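Local coordinates for leucine aminopeptidase 2 (PDB 2XQ0), which removes N-terminal residues from di- and tripeptides as a zinc-dependent aminopeptidase of the M1 family and also has weak epoxide hydrolase activity, at residues A[362-365]-A[366-369]; A[373-376]-A[377-381]; A[481-484]-A[485-489]. All coordinates share one frame; numbering follows the deposited sequence.

Contact 1 of 3, residues A[362-365]-A[366-369]; sequences MKDP and ERFS
Met362 lays its thioether against the backbone end of Phe368: CE comes to 3.3 Å from Phe368 O, while SD rests 3.9 Å from Phe368 CB. The side chain runs straight beyond CG, which carries the methyl that far, and it also touches Ser386 of a later loop. Lys363 runs across the Phe368 ring with its aliphatic part. Its chi1 of 44° sets CG between the backbone N and the carbonyl carbon, and the nearly extended chain beyond it lays CE 3.3 Å from CD1 of Phe368; the bend at chi4 turns NZ alone. Asp364 follows at the N-cap. Its carbonyl oxygen takes the Phe368 N-H at 2.9 Å in a nearly straight bond (174°), and its carboxylate, swung away from the backbone N (chi1 -176°), receives a weak capping bond from Arg367 N to OD1. The two carboxylate oxygens are also tied to the helix through separate waters: OD1 is linked to Glu366 N, and OD2 to Arg367 NH2. The guanidinium is thus bridged to Asp364 by water, and its NH1 is held by Asn374 O. Pro365 begins the helix, and its carbonyl oxygen is gripped twice by Ser369, by OG at 2.6 Å and by N at 3.0 Å, from opposite faces of the carbonyl plane. Ser369 OG also bonds Gly459 N. Together these residues form an Asp N-cap followed by the single-turn helix 365-368, which follows helix 341-360 in the peptidase M1 domain.

Contact 2 of 3, residues A[373-376]-A[377-381]; sequences QNLN and DNTDP
The backbone runs extended through Leu375 and Asn376, reverses in a beta turn with Asp377 and Asn378 at its corners, and returns past Thr379 toward Pro381, so that the two halves of an irregular loop face each other across a tight reversal. A water bridges the two arms, donating to Asn376 O at 2.7 Å and to Thr379 O at 2.6 Å. A direct polar link uses a side chain: Asn376 N donates to Thr379 OG1 over 3.3 Å, and the bond is almost straight at 176°. Thr379 places this hydroxyl beside its own backbone N, anti to the carbonyl carbon (chi1 -52°), while the methyl branch goes to Leu375. There CG2 meets CD2 of Leu375 at 3.4 Å, a close methyl-methyl contact, with one side chain set roughly perpendicular to the other. The other branch of Leu375 reaches further along the returning arm, where CD1 lies 3.7 Å from Pro381 CA. Trp317 adds to the packing around Leu375, and Ser20 and Ile149 touch Pro381, whose side chain lies about 8 Å from the bound bestatin. Thr379 OG1 also receives Arg367 NH1, so one buried hydroxyl serves two nitrogen donors. The threonine therefore divides its work between the arms of the loop: its oxygen accepts from a backbone N-H and from one arginine nitrogen, while its methyl packs against leucine.

Contact 3 of 3, residues A[481-484]-A[485-489]; sequences WVEM and AQHLK
This is a local contact at the C-terminal end of helix 469-484, where the chain leaves the helix and turns toward helix 491-497. Met484 and Leu488 meet across it: the carbonyl oxygen of Met484 accepts Leu488 N at 2.8 Å, in the carbonyl plane, and His487 N at 3.0 Å from well above that plane. A single oxygen thus gathers two successive N-H groups as the chain turns. One residue earlier, Glu483 O takes Gln486 N at 3.1 Å, also from above its carbonyl plane. Ala485 N still makes the helical i to i+4 bond to Trp481 O. The change from this spacing to i+3 bonds at Gln486 and His487 makes a 3-10-type turn at the helix end, while Leu488 N returns to i+4. Among the side chains, Glu483 and His487 run alongside each other in one direction, with the carboxylate and ring planes 73° apart. Glu483 O lies over one face of the imidazole, off its centre, 3.6 Å from the plane. Leu488 holds CG beside its backbone N, anti to the carbonyl carbon (chi1 -52°), which brings CD1 to 4.1 Å from Met484 CB, an apolar contact that is continued by Phe494 of helix 491-497. Ala485 packs its methyl near Trp481 O and touches Ala539 of helix 537-546. Trp481 itself turns from the loop toward other aromatics, stacking with Phe498 and giving its NE1 hydrogen to Tyr547 OH.

Along the chain the three contacts come in series. Contacts 1 and 2 are neighbours in the peptidase M1 domain, their centres 13 Å apart, in the segment between helices 341-360 and 388-403. They touch directly: Arg367 of contact 1 reaches the loop of contact 2, and Phe368 packs on Gln373, so the short helix 365-368 and the following loop form one connected piece of structure, of which contact 2 lies nearer the bound bestatin. Contact 3 stands apart at the end of helix 469-484, its centre 39 Å from that of contact 1 and 50 Å from that of contact 2. It lies far from the zinc and the substrate-binding residues and joins helices rather than lining the catalytic region.

Contact 1 of 3, residues A[362-365]-A[366-369]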
loop_
_atom_site.group_PDB
_atom_site.type_symbol
_atom_site.label_atom_id
_atom_site.label_comp_id
_atom_site.label_asym_id
_atom_site.label_seq_id
_atom_site.Cartn_x
_atom_site.Cartn_y
_atom_site.Cartn_z
ATOM N N MET A 362 -9.662 -11.383 -12.234
ATOM C CA MET A 362 -9.398 -10.255 -13.113
ATOM C C MET A 362 -10.368 -10.074 -14.267
ATOM O O MET A 362 -10.774 -11.012 -14.943
ATOM C CB MET A 362 -7.967 -10.297 -13.646
ATOM C CG MET A 362 -7.034 -9.404 -12.865
ATOM S SD MET A 362 -5.485 -9.181 -13.714
ATOM C CE MET A 362 -4.561 -8.290 -12.466
ATOM N N LYS A 363 -10.740 -8.819 -14.428
ATOM C CA LYS A 363 -11.401 -8.263 -15.592
ATOM C C LYS A 363 -10.777 -8.683 -16.931
ATOM O O LYS A 363 -11.349 -9.455 -17.712
ATOM C CB LYS A 363 -11.227 -6.757 -15.458
ATOM C CG LYS A 363 -9.785 -6.430 -15.040
ATOM C CD LYS A 363 -9.662 -5.100 -14.342
ATOM C CE LYS A 363 -8.229 -4.888 -13.893
ATOM N NZ LYS A 363 -7.776 -6.027 -13.050
ATOM N N ASP A 364 -9.593 -8.135 -17.179
ATOM C CA ASP A 364 -8.887 -8.232 -18.442
ATOM C C ASP A 364 -7.495 -8.740 -18.105
ATOM O O ASP A 364 -6.533 -7.977 -18.175
ATOM C CB ASP A 364 -8.798 -6.821 -19.042
ATOM C CG ASP A 364 -8.174 -6.789 -20.424
ATOM O OD1 ASP A 364 -7.702 -7.845 -20.899
ATOM O OD2 ASP A 364 -8.160 -5.689 -21.035
ATOM N N PRO A 365 -7.385 -10.022 -17.709
ATOM C CA PRO A 365 -6.084 -10.553 -17.276
ATOM C C PRO A 365 -5.013 -10.473 -18.364
ATOM O O PRO A 365 -3.847 -10.262 -18.034
ATOM C CB PRO A 365 -6.393 -12.014 -16.911
ATOM C CG PRO A 365 -7.668 -12.331 -17.647
ATOM C CD PRO A 365 -8.443 -11.051 -17.665
ATOM N N GLU A 366 -5.394 -10.606 -19.634
ATOM C CA GLU A 366 -4.410 -10.575 -20.713
ATOM C C GLU A 366 -3.622 -9.274 -20.673
ATOM O O GLU A 366 -2.430 -9.238 -21.003
ATOM C CB GLU A 366 -5.088 -10.724 -22.071
ATOM C CG GLU A 366 -4.132 -10.648 -23.253
ATOM C CD GLU A 366 -3.696 -12.018 -23.756
ATOM O OE1 GLU A 366 -3.798 -13.002 -22.991
ATOM O OE2 GLU A 366 -3.249 -12.108 -24.923
ATOM N N ARG A 367 -4.310 -8.203 -20.284
ATOM C CA ARG A 367 -3.696 -6.893 -20.184
ATOM C C ARG A 367 -3.105 -6.657 -18.797
ATOM O O ARG A 367 -1.937 -6.308 -18.654
ATOM C CB ARG A 367 -4.716 -5.792 -20.487
ATOM C CG ARG A 367 -4.168 -4.421 -20.178
ATOM C CD ARG A 367 -5.029 -3.273 -20.660
ATOM N NE ARG A 367 -4.253 -2.042 -20.551
ATOM C CZ ARG A 367 -4.741 -0.817 -20.673
ATOM N NH1 ARG A 367 -3.922 0.220 -20.546
ATOM N NH2 ARG A 367 -6.035 -0.629 -20.918
ATOM N N PHE A 368 -3.924 -6.820 -17.766
ATOM C CA PHE A 368 -3.532 -6.324 -16.456
ATOM C C PHE A 368 -2.694 -7.290 -15.615
ATOM O O PHE A 368 -2.309 -6.946 -14.505
ATOM C CB PHE A 368 -4.746 -5.835 -15.664
ATOM C CG PHE A 368 -5.392 -4.598 -16.242
ATOM C CD1 PHE A 368 -6.675 -4.648 -16.763
ATOM C CD2 PHE A 368 -4.712 -3.391 -16.265
ATOM C CE1 PHE A 368 -7.273 -3.509 -17.292
ATOM C CE2 PHE A 368 -5.302 -2.249 -16.801
ATOM C CZ PHE A 368 -6.578 -2.313 -17.308
ATOM N N SER A 369 -2.391 -8.477 -16.133
ATOM C CA SER A 369 -1.575 -9.410 -15.358
ATOM C C SER A 369 -0.127 -9.482 -15.828
ATOM O O SER A 369 0.641 -10.301 -15.347
ATOM C CB SER A 369 -2.202 -10.805 -15.331
ATOM O OG SER A 369 -2.027 -11.476 -16.562
HETATM O O HOH W 1 -7.899 -10.746 -20.908
HETATM O O HOH W 2 -8.191 -2.468 -21.226
#

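Contact 2 of 3, residues A[373-376]-A[377-381]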
loop_
_atom_site.group_PDB
_atom_site.type_symbol
_atom_site.label_atom_id
_atom_site.label_comp_id
_atom_site.label_asym_id
_atom_site.label_seq_id
_atom_site.Cartn_x
_atom_site.Cartn_y
_atom_site.Cartn_z
ATOM N N GLN A 373 3.481 -2.746 -17.192
ATOM C CA GLN A 373 2.186 -2.289 -17.682
ATOM C C GLN A 373 2.332 -1.282 -18.818
ATOM O O GLN A 373 3.423 -0.754 -19.059
ATOM C CB GLN A 373 1.377 -1.694 -16.519
ATOM C CG GLN A 373 0.824 -2.744 -15.599
ATOM C CD GLN A 373 -0.242 -3.584 -16.272
ATOM O OE1 GLN A 373 -0.084 -4.796 -16.471
ATOM N NE2 GLN A 373 -1.330 -2.942 -16.635
ATOM N N ASN A 374 1.233 -1.023 -19.515
ATOM C CA ASN A 374 1.237 -0.129 -20.673
ATOM C C ASN A 374 0.041 0.782 -20.545
ATOM O O ASN A 374 -0.974 0.587 -21.204
ATOM C CB ASN A 374 1.182 -0.938 -21.982
ATOM C CG ASN A 374 1.149 -0.054 -23.244
ATOM O OD1 ASN A 374 1.508 1.123 -23.226
ATOM N ND2 ASN A 374 0.732 -0.649 -24.356
ATOM N N LEU A 375 0.152 1.758 -19.656
ATOM C CA LEU A 375 -0.933 2.676 -19.414
ATOM C C LEU A 375 -0.832 3.731 -20.501
ATOM O O LEU A 375 0.255 4.083 -20.947
ATOM C CB LEU A 375 -0.788 3.340 -18.042
ATOM C CG LEU A 375 -0.803 2.490 -16.768
ATOM C CD1 LEU A 375 -0.686 3.385 -15.547
ATOM C CD2 LEU A 375 -2.063 1.646 -16.667
ATOM N N ASN A 376 -1.952 4.238 -20.954
ATOM C CA ASN A 376 -1.852 5.341 -21.893
ATOM C C ASN A 376 -2.141 6.583 -21.079
ATOM O O ASN A 376 -2.053 6.543 -19.857
ATOM C CB ASN A 376 -2.845 5.170 -23.033
ATOM C CG ASN A 376 -2.821 3.770 -23.631
ATOM O OD1 ASN A 376 -3.835 3.061 -23.629
ATOM N ND2 ASN A 376 -1.658 3.361 -24.142
ATOM N N ASP A 377 -2.477 7.686 -21.738
ATOM C CA ASP A 377 -2.968 8.846 -21.013
ATOM C C ASP A 377 -4.469 8.720 -20.788
ATOM O O ASP A 377 -5.091 9.616 -20.228
ATOM C CB ASP A 377 -2.654 10.143 -21.761
ATOM C CG ASP A 377 -3.233 10.161 -23.149
ATOM O OD1 ASP A 377 -3.967 9.208 -23.481
ATOM O OD2 ASP A 377 -2.950 11.117 -23.908
ATOM N N ASN A 378 -5.050 7.609 -21.237
ATOM C CA ASN A 378 -6.477 7.371 -21.056
ATOM C C ASN A 378 -6.751 6.332 -19.963
ATOM O O ASN A 378 -7.897 5.977 -19.696
ATOM C CB ASN A 378 -7.105 6.900 -22.368
ATOM C CG ASN A 378 -6.540 5.565 -22.834
ATOM O OD1 ASN A 378 -5.477 5.130 -22.372
ATOM N ND2 ASN A 378 -7.248 4.905 -23.748
ATOM N N THR A 379 -5.694 5.819 -19.352
ATOM C CA THR A 379 -5.856 4.768 -18.360
ATOM C C THR A 379 -5.650 5.315 -16.966
ATOM O O THR A 379 -4.677 6.029 -16.698
ATOM C CB THR A 379 -4.842 3.637 -18.556
ATOM O OG1 THR A 379 -4.877 3.180 -19.911
ATOM C CG2 THR A 379 -5.175 2.481 -17.626
ATOM N N ASP A 380 -6.573 4.979 -16.075
ATOM C CA ASP A 380 -6.409 5.298 -14.669
ATOM C C ASP A 380 -5.355 4.355 -14.122
ATOM O O ASP A 380 -5.503 3.137 -14.231
ATOM C CB ASP A 380 -7.738 5.099 -13.937
ATOM C CG ASP A 380 -7.691 5.556 -12.491
ATOM O OD1 ASP A 380 -6.583 5.668 -11.921
ATOM O OD2 ASP A 380 -8.774 5.790 -11.914
ATOM N N PRO A 381 -4.273 4.908 -13.550
ATOM C CA PRO A 381 -3.217 4.087 -12.951
ATOM C C PRO A 381 -3.767 3.100 -11.927
ATOM O O PRO A 381 -3.208 2.008 -11.780
ATOM C CB PRO A 381 -2.328 5.121 -12.259
ATOM C CG PRO A 381 -2.486 6.343 -13.078
ATOM C CD PRO A 381 -3.911 6.336 -13.571
HETATM O O HOH W 3 -2.354 7.124 -17.264
#

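Contact 3 of 3, residues A[481-484]-A[485-489]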
loop_
_atom_site.group_PDB
_atom_site.type_symbol
_atom_site.label_atom_id
_atom_site.label_comp_id
_atom_site.label_asym_id
_atom_site.label_seq_id
_atom_site.Cartn_x
_atom_site.Cartn_y
_atom_site.Cartn_z
ATOM N N TRP A 481 -10.824 -31.559 9.084
ATOM C CA TRP A 481 -12.136 -30.969 9.336
ATOM C C TRP A 481 -13.096 -31.244 8.198
ATOM O O TRP A 481 -14.254 -31.577 8.435
ATOM C CB TRP A 481 -12.046 -29.457 9.595
ATOM C CG TRP A 481 -11.939 -29.154 11.049
ATOM C CD1 TRP A 481 -10.798 -28.890 11.757
ATOM C CD2 TRP A 481 -13.011 -29.148 11.994
ATOM N NE1 TRP A 481 -11.103 -28.686 13.087
ATOM C CE2 TRP A 481 -12.457 -28.845 13.255
ATOM C CE3 TRP A 481 -14.390 -29.370 11.897
ATOM C CZ2 TRP A 481 -13.237 -28.750 14.405
ATOM C CZ3 TRP A 481 -15.156 -29.269 13.030
ATOM C CH2 TRP A 481 -14.581 -28.965 14.271
ATOM N N VAL A 482 -12.627 -31.092 6.962
ATOM C CA VAL A 482 -13.502 -31.332 5.817
ATOM C C VAL A 482 -14.012 -32.766 5.820
ATOM O O VAL A 482 -15.180 -33.027 5.520
ATOM C CB VAL A 482 -12.805 -31.008 4.475
ATOM C CG1 VAL A 482 -13.680 -31.441 3.313
ATOM C CG2 VAL A 482 -12.524 -29.513 4.373
ATOM N N GLU A 483 -13.131 -33.693 6.187
ATOM C CA GLU A 483 -13.452 -35.115 6.185
ATOM C C GLU A 483 -14.428 -35.472 7.305
ATOM O O GLU A 483 -15.439 -36.131 7.075
ATOM C CB GLU A 483 -12.163 -35.935 6.346
ATOM C CG GLU A 483 -12.213 -37.329 5.718
ATOM C CD GLU A 483 -12.191 -37.288 4.191
ATOM O OE1 GLU A 483 -12.454 -36.208 3.612
ATOM O OE2 GLU A 483 -11.907 -38.334 3.569
ATOM N N MET A 484 -14.108 -35.035 8.519
ATOM C CA MET A 484 -14.873 -35.384 9.706
ATOM C C MET A 484 -16.278 -34.780 9.715
ATOM O O MET A 484 -17.182 -35.299 10.370
ATOM C CB MET A 484 -14.098 -34.983 10.960
ATOM C CG MET A 484 -12.822 -35.787 11.151
ATOM S SD MET A 484 -13.173 -37.560 11.211
ATOM C CE MET A 484 -11.654 -38.218 10.500
ATOM N N ALA A 485 -16.445 -33.688 8.978
ATOM C CA ALA A 485 -17.735 -33.018 8.847
ATOM C C ALA A 485 -18.768 -33.955 8.220
ATOM O O ALA A 485 -19.973 -33.806 8.444
ATOM C CB ALA A 485 -17.582 -31.766 7.999
ATOM N N GLN A 486 -18.282 -34.920 7.439
ATOM C CA GLN A 486 -19.144 -35.865 6.732
ATOM C C GLN A 486 -19.270 -37.175 7.503
ATOM O O GLN A 486 -19.998 -38.076 7.101
ATOM C CB GLN A 486 -18.588 -36.145 5.331
ATOM C CG GLN A 486 -18.286 -34.883 4.507
ATOM C CD GLN A 486 -17.196 -35.124 3.479
ATOM O OE1 GLN A 486 -16.260 -34.338 3.356
ATOM N NE2 GLN A 486 -17.298 -36.234 2.755
ATOM N N HIS A 487 -18.549 -37.283 8.608
ATOM C CA HIS A 487 -18.532 -38.534 9.354
ATOM C C HIS A 487 -19.104 -38.365 10.758
ATOM O O HIS A 487 -19.963 -39.135 11.172
ATOM C CB HIS A 487 -17.119 -39.129 9.399
ATOM C CG HIS A 487 -16.571 -39.499 8.051
ATOM N ND1 HIS A 487 -17.376 -39.722 6.952
ATOM C CD2 HIS A 487 -15.299 -39.695 7.629
ATOM C CE1 HIS A 487 -16.622 -40.029 5.912
ATOM N NE2 HIS A 487 -15.358 -40.017 6.295
ATOM N N LEU A 488 -18.633 -37.358 11.487
ATOM C CA LEU A 488 -19.129 -37.113 12.837
ATOM C C LEU A 488 -20.501 -36.461 12.760
ATOM O O LEU A 488 -20.784 -35.703 11.833
ATOM C CB LEU A 488 -18.149 -36.240 13.639
ATOM C CG LEU A 488 -16.709 -36.766 13.639
ATOM C CD1 LEU A 488 -15.796 -35.987 14.583
ATOM C CD2 LEU A 488 -16.687 -38.244 13.985
ATOM N N LYS A 489 -21.360 -36.755 13.724
ATOM C CA LYS A 489 -22.716 -36.211 13.687
ATOM C C LYS A 489 -22.971 -35.232 14.821
ATOM O O LYS A 489 -23.260 -34.059 14.586
ATOM C CB LYS A 489 -23.757 -37.337 13.683
ATOM C CG LYS A 489 -23.798 -38.108 12.370
ATOM C CD LYS A 489 -23.948 -37.146 11.193
ATOM C CE LYS A 489 -22.953 -37.447 10.074
ATOM N NZ LYS A 489 -22.874 -36.325 9.085
#